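Local coordinates for protein 3,6-diketocamphane 1,6-monooxygenase (Pseudomonas putida, PDB 4UWM) that uses reduced FMN and molecular oxygen to turn a diketocamphane into a lactone by Baeyer-Villiger oxidation, allowing the bacterium to grow on (-)-camphor, at residues L80-P85 with Y117-R122; Y279-Y284 with N317-G322; A302-V307 with L311-D316. All coordinates share one frame; numbering follows the deposited sequence. Where two conformers were deposited one is given.

Contact 1 of 3, residues L80-P85 with Y117-R122; sequences LPHQHP and YMHGIR
His82 and His119 lay their imidazole rings flat against each other in an offset stack, the planes only 4° from parallel and the centroids 3.8 Å apart. His119 ND1 lies over the centre of the His82 ring, 3.5 Å from His82 CG, while His82 CG in turn lies over the centre of the His119 ring. The overlap runs on past the ring itself: His82 CB also sits above the His119 face, 3.7 Å from the ring centroid, in a CH-pi contact. Beside the stack, Ile121 brings its CD1 methyl to the edge of the His82 ring, near the ring plane, and to Pro81, whose CB is 4.2 Å from Ile121 CD1. No hydrogen bond joins the two segments, and the contact buries the carbonyl oxygen of His82, for which the model offers no partner.

In both histidines CG is anti to the carbonyl carbon (chi1 -65° in His82 and -59° in His119), placing each ring beside its own backbone N. The side chains cross at about a right angle, while their ring planes stay nearly parallel. His119 is further fixed by a hydrogen bond between ND1 and the carbonyl oxygen of Ala115, one turn back in helix 113-118, and Ala47 packs against its side chain.

The backbone behind it is a helix end. Gly120, at positive phi, is the C-prime residue of a Schellman motif, with Gly120 N bonded to Tyr117 O at 2.9 Å and Ile121 N to Ser116 O; this turn delivers His119 and Ile121 to the same neighbour. The partner segment follows strand 72-79 and leads into helix 85-98, so the stack ties a strand-to-helix loop of the luciferase-family TIM barrel to the Schellman-capped end of helix 113-118.

Contact 2 of 3, residues Y279-Y284 with N317-G322; sequences YCFERY and NVFLVG
Phe281 on helix 276-291 and Phe319 just ahead of strand 320-322 form a buried aromatic pair in the helical excursion that joins strands 254-261 and 320-322 of this TIM barrel. The two side chains reach for each other from opposite directions across backbones whose nearest CA atoms, those of Phe281 and Phe319, are 11.5 Å apart, and the rings alone close the gap. Phe319 sends in its CZ, which stands over the centre of the Phe281 ring and makes its closest approach, 3.4 Å, to Phe281 CZ. Behind that leading atom, Phe319 CE1 comes to 3.7 Å from Phe281 CZ, and Phe319 CE2 to 4.1 Å from Phe281 CE2. The planes are inclined at 54° with centroids 4.7 Å apart, so the rings meet obliquely. In Phe319 CG is anti to the carbonyl carbon (chi1 -63°), which aims the ring at the helix.

The contact is wholly apolar and without hydrogen bonds. One turn apart on the same helix, Arg283 NH1 donates to Tyr279 OH at 2.8 Å, with the hydroxyl tilted out of the guanidinium plane, and Arg283 NH2 makes a salt bridge to Glu181 of the second subunit.

Phe281 also lies about 8 Å from the bound FMN, measured from its side chain, and about 4 Å from a triethylene glycol molecule that probably came from the crystallisation liquor. Trp289, further along the same helix, meets the Phe281 ring edge-to-face. Around the pair, Leu314 of helix 311-317 and Thr258 of strand 254-261 each touch both phenylalanines, so that helix 276-291 is packed at once against a neighbouring helix, a barrel strand and the loop entering strand 320-322.

Contact 3 of 3, residues A302-V307 with L311-D316; sequences AGIDPV and LEFLVD
Phe313 of helix 311-317 is the apolar centre of the connection between helices 296-302 and 311-317, packing back onto the end of the first helix and the loop after it. On the tight side, Ile304 puts its CD1 methyl over one face of the phenyl ring in a CH-pi contact, 3.9 Å from the ring centroid and 14° off the normal. Ala302 approaches from another direction: its CB meets the ring edge near the plane, 3.7 Å from Phe313 CE1. The ring reaches both because CG stands opposite the backbone N (chi1 163°), and Tyr298 of helix 296-302 and Val318 add to its packing. With a serine in its place, the methyls of Ala302 and Ile304 would probably lose their shared apolar surface, and a gap would open between helix and loop.

The loose side faces solvent: Ala302, at the end of helix 296-302, is exposed and Ile304 partly so. Beyond Ile304 the order is local and polar: an Asx turn in which Asp305 OD1, through its anti lone pair, accepts from Val307 N at 3.0 Å.

How the contacts relate
Contacts 1 and 2 are buried, whereas contact 3 lies near the surface and of its three touching residues only Phe313 is buried. Their ring chemistry differs too: parallel imidazoles in contact 1, inclined phenyl rings in contact 2, and aliphatic methyls around a single phenyl in contact 3. Contacts 2 and 3 use consecutive parts of the chain, helix 311-317 and strand 320-322, contact 3 being nested in the chain loop that contact 2 closes; Phe319 N and Leu314 O, 2.8 Å apart, probably form a hydrogen bond between them. Contact 1 stands apart, its centre 33 Å from that of contact 2. Segments of contacts 1 and 2 also reach the second subunit; those of contact 3 do not.

Contact 1 of 3, residues L80-P85 with Y117-R122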
loop_
_atom_site.group_PDB
_atom_site.type_symbol
_atom_site.label_atom_id
_atom_site.label_comp_id
_atom_site.label_asym_id
_atom_site.label_seq_id
_atom_site.Cartn_x
_atom_site.Cartn_y
_atom_site.Cartn_z
ATOM N N LEU A 80 2.551 -14.601 -1.870
ATOM C CA LEU A 80 3.087 -14.486 -3.253
ATOM C C LEU A 80 2.181 -14.956 -4.373
ATOM O O LEU A 80 2.192 -14.345 -5.440
ATOM C CB LEU A 80 4.472 -15.115 -3.360
ATOM C CG LEU A 80 5.534 -14.677 -2.349
ATOM C CD1 LEU A 80 6.910 -15.158 -2.792
ATOM C CD2 LEU A 80 5.555 -13.177 -2.118
ATOM N N PRO A 81 1.369 -16.015 -4.150
ATOM C CA PRO A 81 0.466 -16.430 -5.237
ATOM C C PRO A 81 -0.631 -15.420 -5.614
ATOM O O PRO A 81 -1.281 -15.572 -6.649
ATOM C CB PRO A 81 -0.154 -17.720 -4.699
ATOM C CG PRO A 81 0.815 -18.219 -3.670
ATOM C CD PRO A 81 1.323 -16.965 -3.021
ATOM N N HIS A 82 -0.811 -14.364 -4.810
ATOM C CA HIS A 82 -1.953 -13.467 -4.983
ATOM C C HIS A 82 -1.638 -12.147 -5.743
ATOM O O HIS A 82 -2.539 -11.319 -5.922
ATOM C CB HIS A 82 -2.559 -13.091 -3.595
ATOM C CG HIS A 82 -3.161 -14.238 -2.835
ATOM N ND1 HIS A 82 -3.638 -14.093 -1.547
ATOM C CD2 HIS A 82 -3.338 -15.548 -3.159
ATOM C CE1 HIS A 82 -4.108 -15.259 -1.118
ATOM N NE2 HIS A 82 -3.940 -16.155 -2.077
ATOM N N GLN A 83 -0.380 -11.941 -6.156
ATOM C CA GLN A 83 0.106 -10.673 -6.730
ATOM C C GLN A 83 1.015 -10.943 -7.915
ATOM O O GLN A 83 1.725 -11.965 -7.916
ATOM C CB GLN A 83 0.984 -9.908 -5.707
ATOM C CG GLN A 83 0.359 -9.660 -4.351
ATOM C CD GLN A 83 0.965 -8.465 -3.629
ATOM O OE1 GLN A 83 1.006 -8.417 -2.395
ATOM N NE2 GLN A 83 1.412 -7.486 -4.396
ATOM N N HIS A 84 1.056 -10.014 -8.870
ATOM C CA HIS A 84 2.117 -10.041 -9.872
ATOM C C HIS A 84 3.448 -9.778 -9.184
ATOM O O HIS A 84 3.590 -8.779 -8.481
ATOM C CB HIS A 84 1.890 -9.003 -10.981
ATOM C CG HIS A 84 2.735 -9.274 -12.177
ATOM N ND1 HIS A 84 4.081 -8.989 -12.207
ATOM C CD2 HIS A 84 2.463 -9.949 -13.321
ATOM C CE1 HIS A 84 4.594 -9.414 -13.350
ATOM N NE2 HIS A 84 3.632 -9.998 -14.045
ATOM N N PRO A 85 4.448 -10.662 -9.385
ATOM C CA PRO A 85 5.721 -10.535 -8.684
ATOM C C PRO A 85 6.522 -9.281 -8.995
ATOM O O PRO A 85 7.284 -8.850 -8.147
ATOM C CB PRO A 85 6.525 -11.781 -9.154
ATOM C CG PRO A 85 5.489 -12.731 -9.636
ATOM C CD PRO A 85 4.370 -11.911 -10.168
ATOM N N TYR A 117 -9.050 -18.980 -3.709
ATOM C CA TYR A 117 -10.112 -18.986 -4.720
ATOM C C TYR A 117 -10.306 -17.575 -5.339
ATOM O O TYR A 117 -10.405 -17.442 -6.553
ATOM C CB TYR A 117 -11.427 -19.449 -4.089
ATOM C CG TYR A 117 -12.586 -19.654 -5.049
ATOM C CD1 TYR A 117 -12.817 -20.909 -5.657
ATOM C CD2 TYR A 117 -13.463 -18.618 -5.327
ATOM C CE1 TYR A 117 -13.896 -21.098 -6.531
ATOM C CE2 TYR A 117 -14.537 -18.786 -6.207
ATOM C CZ TYR A 117 -14.758 -20.033 -6.801
ATOM O OH TYR A 117 -15.847 -20.166 -7.662
ATOM N N MET A 118 -10.378 -16.547 -4.496
ATOM C CA MET A 118 -10.535 -15.155 -4.967
ATOM C C MET A 118 -9.461 -14.797 -5.989
ATOM O O MET A 118 -9.728 -14.079 -6.965
ATOM C CB MET A 118 -10.469 -14.151 -3.808
ATOM C CG MET A 118 -11.479 -14.362 -2.701
ATOM S SD MET A 118 -11.245 -13.288 -1.263
ATOM C CE MET A 118 -12.750 -13.634 -0.363
ATOM N N HIS A 119 -8.257 -15.293 -5.757
ATOM C CA HIS A 119 -7.122 -14.994 -6.586
ATOM C C HIS A 119 -6.891 -16.025 -7.709
ATOM O O HIS A 119 -5.819 -16.070 -8.309
ATOM C CB HIS A 119 -5.881 -14.772 -5.712
ATOM C CG HIS A 119 -6.049 -13.653 -4.713
ATOM N ND1 HIS A 119 -6.578 -13.851 -3.453
ATOM C CD2 HIS A 119 -5.808 -12.323 -4.811
ATOM C CE1 HIS A 119 -6.615 -12.701 -2.801
ATOM N NE2 HIS A 119 -6.164 -11.755 -3.608
ATOM N N GLY A 120 -7.925 -16.812 -8.009
ATOM C CA GLY A 120 -7.897 -17.694 -9.175
ATOM C C GLY A 120 -7.322 -19.073 -8.969
ATOM O O GLY A 120 -7.067 -19.773 -9.948
ATOM N N ILE A 121 -7.097 -19.458 -7.706
ATOM C CA ILE A 121 -6.504 -20.747 -7.390
ATOM C C ILE A 121 -7.577 -21.625 -6.756
ATOM O O ILE A 121 -7.959 -21.407 -5.601
ATOM C CB ILE A 121 -5.290 -20.649 -6.434
ATOM C CG1 ILE A 121 -4.201 -19.760 -6.995
ATOM C CG2 ILE A 121 -4.702 -22.026 -6.181
ATOM C CD1 ILE A 121 -4.014 -18.441 -6.252
ATOM N N ARG A 122 -8.077 -22.594 -7.519
ATOM C CA ARG A 122 -9.152 -23.472 -7.050
ATOM C C ARG A 122 -8.589 -24.782 -6.512
ATOM O O ARG A 122 -7.536 -25.239 -6.964
ATOM C CB ARG A 122 -10.147 -23.751 -8.172
ATOM C CG ARG A 122 -11.030 -22.580 -8.540
ATOM C CD ARG A 122 -11.861 -22.914 -9.772
ATOM N NE ARG A 122 -11.048 -23.041 -10.982
ATOM C CZ ARG A 122 -11.541 -23.074 -12.217
ATOM N NH1 ARG A 122 -12.852 -22.992 -12.415
ATOM N NH2 ARG A 122 -10.724 -23.178 -13.261
#

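Contact 2 of 3, residues Y279-Y284 with N317-G322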
loop_
_atom_site.group_PDB
_atom_site.type_symbol
_atom_site.label_atom_id
_atom_site.label_comp_id
_atom_site.label_asym_id
_atom_site.label_seq_id
_atom_site.Cartn_x
_atom_site.Cartn_y
_atom_site.Cartn_z
ATOM N N TYR A 279 -11.262 -13.039 25.886
ATOM C CA TYR A 279 -12.426 -12.925 25.002
ATOM C C TYR A 279 -12.191 -13.570 23.618
ATOM O O TYR A 279 -13.024 -14.341 23.117
ATOM C CB TYR A 279 -12.870 -11.453 24.836
ATOM C CG TYR A 279 -14.076 -11.316 23.942
ATOM C CD1 TYR A 279 -15.360 -11.615 24.413
ATOM C CD2 TYR A 279 -13.939 -10.946 22.602
ATOM C CE1 TYR A 279 -16.469 -11.526 23.580
ATOM C CE2 TYR A 279 -15.037 -10.858 21.768
ATOM C CZ TYR A 279 -16.301 -11.140 22.266
ATOM O OH TYR A 279 -17.391 -11.043 21.441
ATOM N N CYS A 280 -11.055 -13.237 23.009
ATOM C CA CYS A 280 -10.720 -13.747 21.670
ATOM C C CYS A 280 -10.569 -15.270 21.722
ATOM O O CYS A 280 -11.173 -15.993 20.928
ATOM C CB CYS A 280 -9.423 -13.108 21.176
ATOM S SG CYS A 280 -8.914 -13.696 19.539
ATOM N N PHE A 281 -9.783 -15.747 22.682
ATOM C CA PHE A 281 -9.584 -17.190 22.866
ATOM C C PHE A 281 -10.866 -17.955 23.115
ATOM O O PHE A 281 -11.111 -18.960 22.464
ATOM C CB PHE A 281 -8.554 -17.478 23.952
ATOM C CG PHE A 281 -7.144 -17.498 23.439
ATOM C CD1 PHE A 281 -6.599 -18.669 22.932
ATOM C CD2 PHE A 281 -6.377 -16.341 23.425
ATOM C CE1 PHE A 281 -5.303 -18.698 22.447
ATOM C CE2 PHE A 281 -5.079 -16.362 22.938
ATOM C CZ PHE A 281 -4.541 -17.544 22.450
ATOM N N GLU A 282 -11.692 -17.470 24.038
ATOM C CA GLU A 282 -12.977 -18.115 24.350
ATOM C C GLU A 282 -13.939 -18.133 23.178
ATOM O O GLU A 282 -14.583 -19.152 22.914
ATOM C CB GLU A 282 -13.656 -17.386 25.507
ATOM C CG GLU A 282 -14.649 -18.218 26.288
ATOM C CD GLU A 282 -13.960 -19.025 27.359
ATOM O OE1 GLU A 282 -13.436 -20.108 27.028
ATOM O OE2 GLU A 282 -13.916 -18.556 28.515
ATOM N N ARG A 283 -14.062 -17.005 22.478
ATOM C CA ARG A 283 -15.055 -16.906 21.415
ATOM C C ARG A 283 -14.602 -17.502 20.093
ATOM O O ARG A 283 -15.421 -18.034 19.335
ATOM C CB ARG A 283 -15.489 -15.458 21.195
ATOM C CG ARG A 283 -16.564 -15.333 20.132
ATOM C CD ARG A 283 -16.996 -13.900 19.884
ATOM N NE ARG A 283 -17.795 -13.812 18.665
ATOM C CZ ARG A 283 -18.228 -12.677 18.126
ATOM N NH1 ARG A 283 -17.949 -11.506 18.702
ATOM N NH2 ARG A 283 -18.953 -12.720 17.019
ATOM N N TYR A 284 -13.307 -17.394 19.811
ATOM C CA TYR A 284 -12.806 -17.614 18.454
ATOM C C TYR A 284 -11.760 -18.720 18.389
ATOM O O TYR A 284 -11.966 -19.722 17.714
ATOM C CB TYR A 284 -12.238 -16.284 17.870
ATOM C CG TYR A 284 -11.622 -16.411 16.482
ATOM C CD1 TYR A 284 -12.337 -16.976 15.429
ATOM C CD2 TYR A 284 -10.338 -15.926 16.219
ATOM C CE1 TYR A 284 -11.785 -17.083 14.162
ATOM C CE2 TYR A 284 -9.772 -16.042 14.954
ATOM C CZ TYR A 284 -10.506 -16.615 13.933
ATOM O OH TYR A 284 -9.970 -16.728 12.669
ATOM N N ASN A 317 -0.592 -22.621 32.122
ATOM C CA ASN A 317 0.465 -23.550 31.709
ATOM C C ASN A 317 1.139 -23.245 30.369
ATOM O O ASN A 317 2.228 -23.749 30.098
ATOM C CB ASN A 317 -0.098 -24.972 31.666
ATOM C CG ASN A 317 -0.804 -25.355 32.954
ATOM O OD1 ASN A 317 -0.166 -25.739 33.928
ATOM N ND2 ASN A 317 -2.126 -25.243 32.963
ATOM N N VAL A 318 0.481 -22.444 29.529
ATOM C CA VAL A 318 0.966 -22.172 28.163
ATOM C C VAL A 318 1.383 -20.708 27.981
ATOM O O VAL A 318 2.553 -20.424 27.691
ATOM C CB VAL A 318 -0.080 -22.562 27.099
ATOM C CG1 VAL A 318 0.432 -22.237 25.704
ATOM C CG2 VAL A 318 -0.423 -24.040 27.211
ATOM N N PHE A 319 0.438 -19.789 28.177
ATOM C CA PHE A 319 0.701 -18.363 27.980
ATOM C C PHE A 319 1.807 -17.919 28.893
ATOM O O PHE A 319 1.974 -18.459 29.981
ATOM C CB PHE A 319 -0.532 -17.507 28.280
ATOM C CG PHE A 319 -1.698 -17.769 27.387
ATOM C CD1 PHE A 319 -1.584 -18.595 26.266
ATOM C CD2 PHE A 319 -2.916 -17.155 27.642
ATOM C CE1 PHE A 319 -2.672 -18.815 25.439
ATOM C CE2 PHE A 319 -4.008 -17.374 26.816
ATOM C CZ PHE A 319 -3.884 -18.198 25.715
ATOM N N LEU A 320 2.560 -16.928 28.448
ATOM C CA LEU A 320 3.604 -16.353 29.259
ATOM C C LEU A 320 2.998 -15.182 30.025
ATOM O O LEU A 320 3.138 -14.029 29.621
ATOM C CB LEU A 320 4.779 -15.929 28.370
ATOM C CG LEU A 320 5.459 -17.076 27.618
ATOM C CD1 LEU A 320 6.584 -16.548 26.736
ATOM C CD2 LEU A 320 5.988 -18.137 28.578
ATOM N N VAL A 321 2.322 -15.503 31.134
ATOM C CA VAL A 321 1.553 -14.542 31.944
ATOM C C VAL A 321 2.014 -14.484 33.420
ATOM O O VAL A 321 2.350 -15.508 34.015
ATOM C CB VAL A 321 0.041 -14.880 31.886
ATOM C CG1 VAL A 321 -0.796 -13.947 32.764
ATOM C CG2 VAL A 321 -0.466 -14.819 30.452
ATOM N N GLY A 322 2.025 -13.283 33.995
ATOM C CA GLY A 322 2.400 -13.087 35.397
ATOM C C GLY A 322 3.075 -11.752 35.640
ATOM O O GLY A 322 2.930 -10.822 34.853
#

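Contact 3 of 3, residues A302-V307 with L311-D316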
loop_
_atom_site.group_PDB
_atom_site.type_symbol
_atom_site.label_atom_id
_atom_site.label_comp_id
_atom_site.label_asym_id
_atom_site.label_seq_id
_atom_site.Cartn_x
_atom_site.Cartn_y
_atom_site.Cartn_z
ATOM N N ALA A 302 1.863 -30.670 29.604
ATOM C CA ALA A 302 1.423 -30.508 30.985
ATOM C C ALA A 302 0.828 -31.801 31.559
ATOM O O ALA A 302 0.408 -31.844 32.713
ATOM C CB ALA A 302 0.440 -29.354 31.097
ATOM N N GLY A 303 0.788 -32.841 30.734
ATOM C CA GLY A 303 0.376 -34.170 31.166
ATOM C C GLY A 303 -1.122 -34.388 31.240
ATOM O O GLY A 303 -1.566 -35.479 31.601
ATOM N N ILE A 304 -1.904 -33.361 30.906
ATOM C CA ILE A 304 -3.361 -33.477 30.914
ATOM C C ILE A 304 -3.872 -34.063 29.599
ATOM O O ILE A 304 -3.097 -34.305 28.672
ATOM C CB ILE A 304 -4.073 -32.133 31.215
ATOM C CG1 ILE A 304 -4.072 -31.218 29.979
ATOM C CG2 ILE A 304 -3.463 -31.450 32.437
ATOM C CD1 ILE A 304 -5.247 -30.263 29.917
ATOM N N ASP A 305 -5.177 -34.293 29.536
ATOM C CA ASP A 305 -5.849 -34.726 28.317
ATOM C C ASP A 305 -6.307 -33.488 27.542
ATOM O O ASP A 305 -6.823 -32.549 28.148
ATOM C CB ASP A 305 -7.059 -35.590 28.681
ATOM C CG ASP A 305 -7.644 -36.320 27.489
ATOM O OD1 ASP A 305 -8.182 -35.661 26.573
ATOM O OD2 ASP A 305 -7.580 -37.566 27.480
ATOM N N PRO A 306 -6.121 -33.481 26.205
ATOM C CA PRO A 306 -6.560 -32.383 25.322
ATOM C C PRO A 306 -8.008 -31.927 25.545
ATOM O O PRO A 306 -8.289 -30.727 25.477
ATOM C CB PRO A 306 -6.414 -32.982 23.925
ATOM C CG PRO A 306 -5.300 -33.962 24.061
ATOM C CD PRO A 306 -5.325 -34.485 25.472
ATOM N N VAL A 307 -8.901 -32.882 25.819
ATOM C CA VAL A 307 -10.312 -32.586 26.090
ATOM C C VAL A 307 -10.465 -31.612 27.269
ATOM O O VAL A 307 -11.465 -30.902 27.369
ATOM C CB VAL A 307 -11.131 -33.886 26.322
ATOM C CG1 VAL A 307 -12.597 -33.581 26.602
ATOM C CG2 VAL A 307 -11.020 -34.812 25.118
ATOM N N LEU A 311 -9.533 -22.242 28.656
ATOM C CA LEU A 311 -8.867 -20.953 28.801
ATOM C C LEU A 311 -7.907 -20.921 29.987
ATOM O O LEU A 311 -6.737 -20.572 29.830
ATOM C CB LEU A 311 -9.900 -19.821 28.900
ATOM C CG LEU A 311 -9.414 -18.383 29.082
ATOM C CD1 LEU A 311 -8.362 -17.994 28.046
ATOM C CD2 LEU A 311 -10.608 -17.441 29.024
ATOM N N GLU A 312 -8.399 -21.305 31.166
ATOM C CA GLU A 312 -7.586 -21.270 32.374
ATOM C C GLU A 312 -6.373 -22.188 32.285
ATOM O O GLU A 312 -5.294 -21.839 32.765
ATOM C CB GLU A 312 -8.427 -21.602 33.619
ATOM C CG GLU A 312 -7.656 -21.477 34.926
ATOM C CD GLU A 312 -8.548 -21.393 36.151
ATOM O OE1 GLU A 312 -9.614 -22.049 36.175
ATOM O OE2 GLU A 312 -8.174 -20.663 37.095
ATOM N N PHE A 313 -6.539 -23.349 31.654
ATOM C CA PHE A 313 -5.397 -24.211 31.401
ATOM C C PHE A 313 -4.307 -23.470 30.610
ATOM O O PHE A 313 -3.123 -23.513 30.968
ATOM C CB PHE A 313 -5.804 -25.490 30.669
ATOM C CG PHE A 313 -4.638 -26.208 30.046
ATOM C CD1 PHE A 313 -3.725 -26.899 30.840
ATOM C CD2 PHE A 313 -4.423 -26.159 28.670
ATOM C CE1 PHE A 313 -2.630 -27.540 30.275
ATOM C CE2 PHE A 313 -3.331 -26.799 28.101
ATOM C CZ PHE A 313 -2.433 -27.491 28.903
ATOM N N LEU A 314 -4.722 -22.802 29.534
ATOM C CA LEU A 314 -3.805 -22.037 28.680
ATOM C C LEU A 314 -3.142 -20.914 29.469
ATOM O O LEU A 314 -1.926 -20.760 29.433
ATOM C CB LEU A 314 -4.543 -21.487 27.440
ATOM C CG LEU A 314 -5.062 -22.491 26.405
ATOM C CD1 LEU A 314 -5.844 -21.793 25.301
ATOM C CD2 LEU A 314 -3.932 -23.319 25.801
ATOM N N VAL A 315 -3.939 -20.158 30.216
ATOM C CA VAL A 315 -3.402 -19.066 31.032
ATOM C C VAL A 315 -2.384 -19.547 32.068
ATOM O O VAL A 315 -1.360 -18.893 32.287
ATOM C CB VAL A 315 -4.537 -18.258 31.695
ATOM C CG1 VAL A 315 -3.983 -17.092 32.487
ATOM C CG2 VAL A 315 -5.498 -17.745 30.639
ATOM N N ASP A 316 -2.651 -20.702 32.677
ATOM C CA ASP A 316 -1.798 -21.244 33.744
ATOM C C ASP A 316 -0.525 -21.964 33.275
ATOM O O ASP A 316 0.501 -21.927 33.957
ATOM C CB ASP A 316 -2.612 -22.189 34.638
ATOM C CG ASP A 316 -3.630 -21.459 35.495
ATOM O OD1 ASP A 316 -3.372 -20.311 35.904
ATOM O OD2 ASP A 316 -4.699 -22.039 35.770
#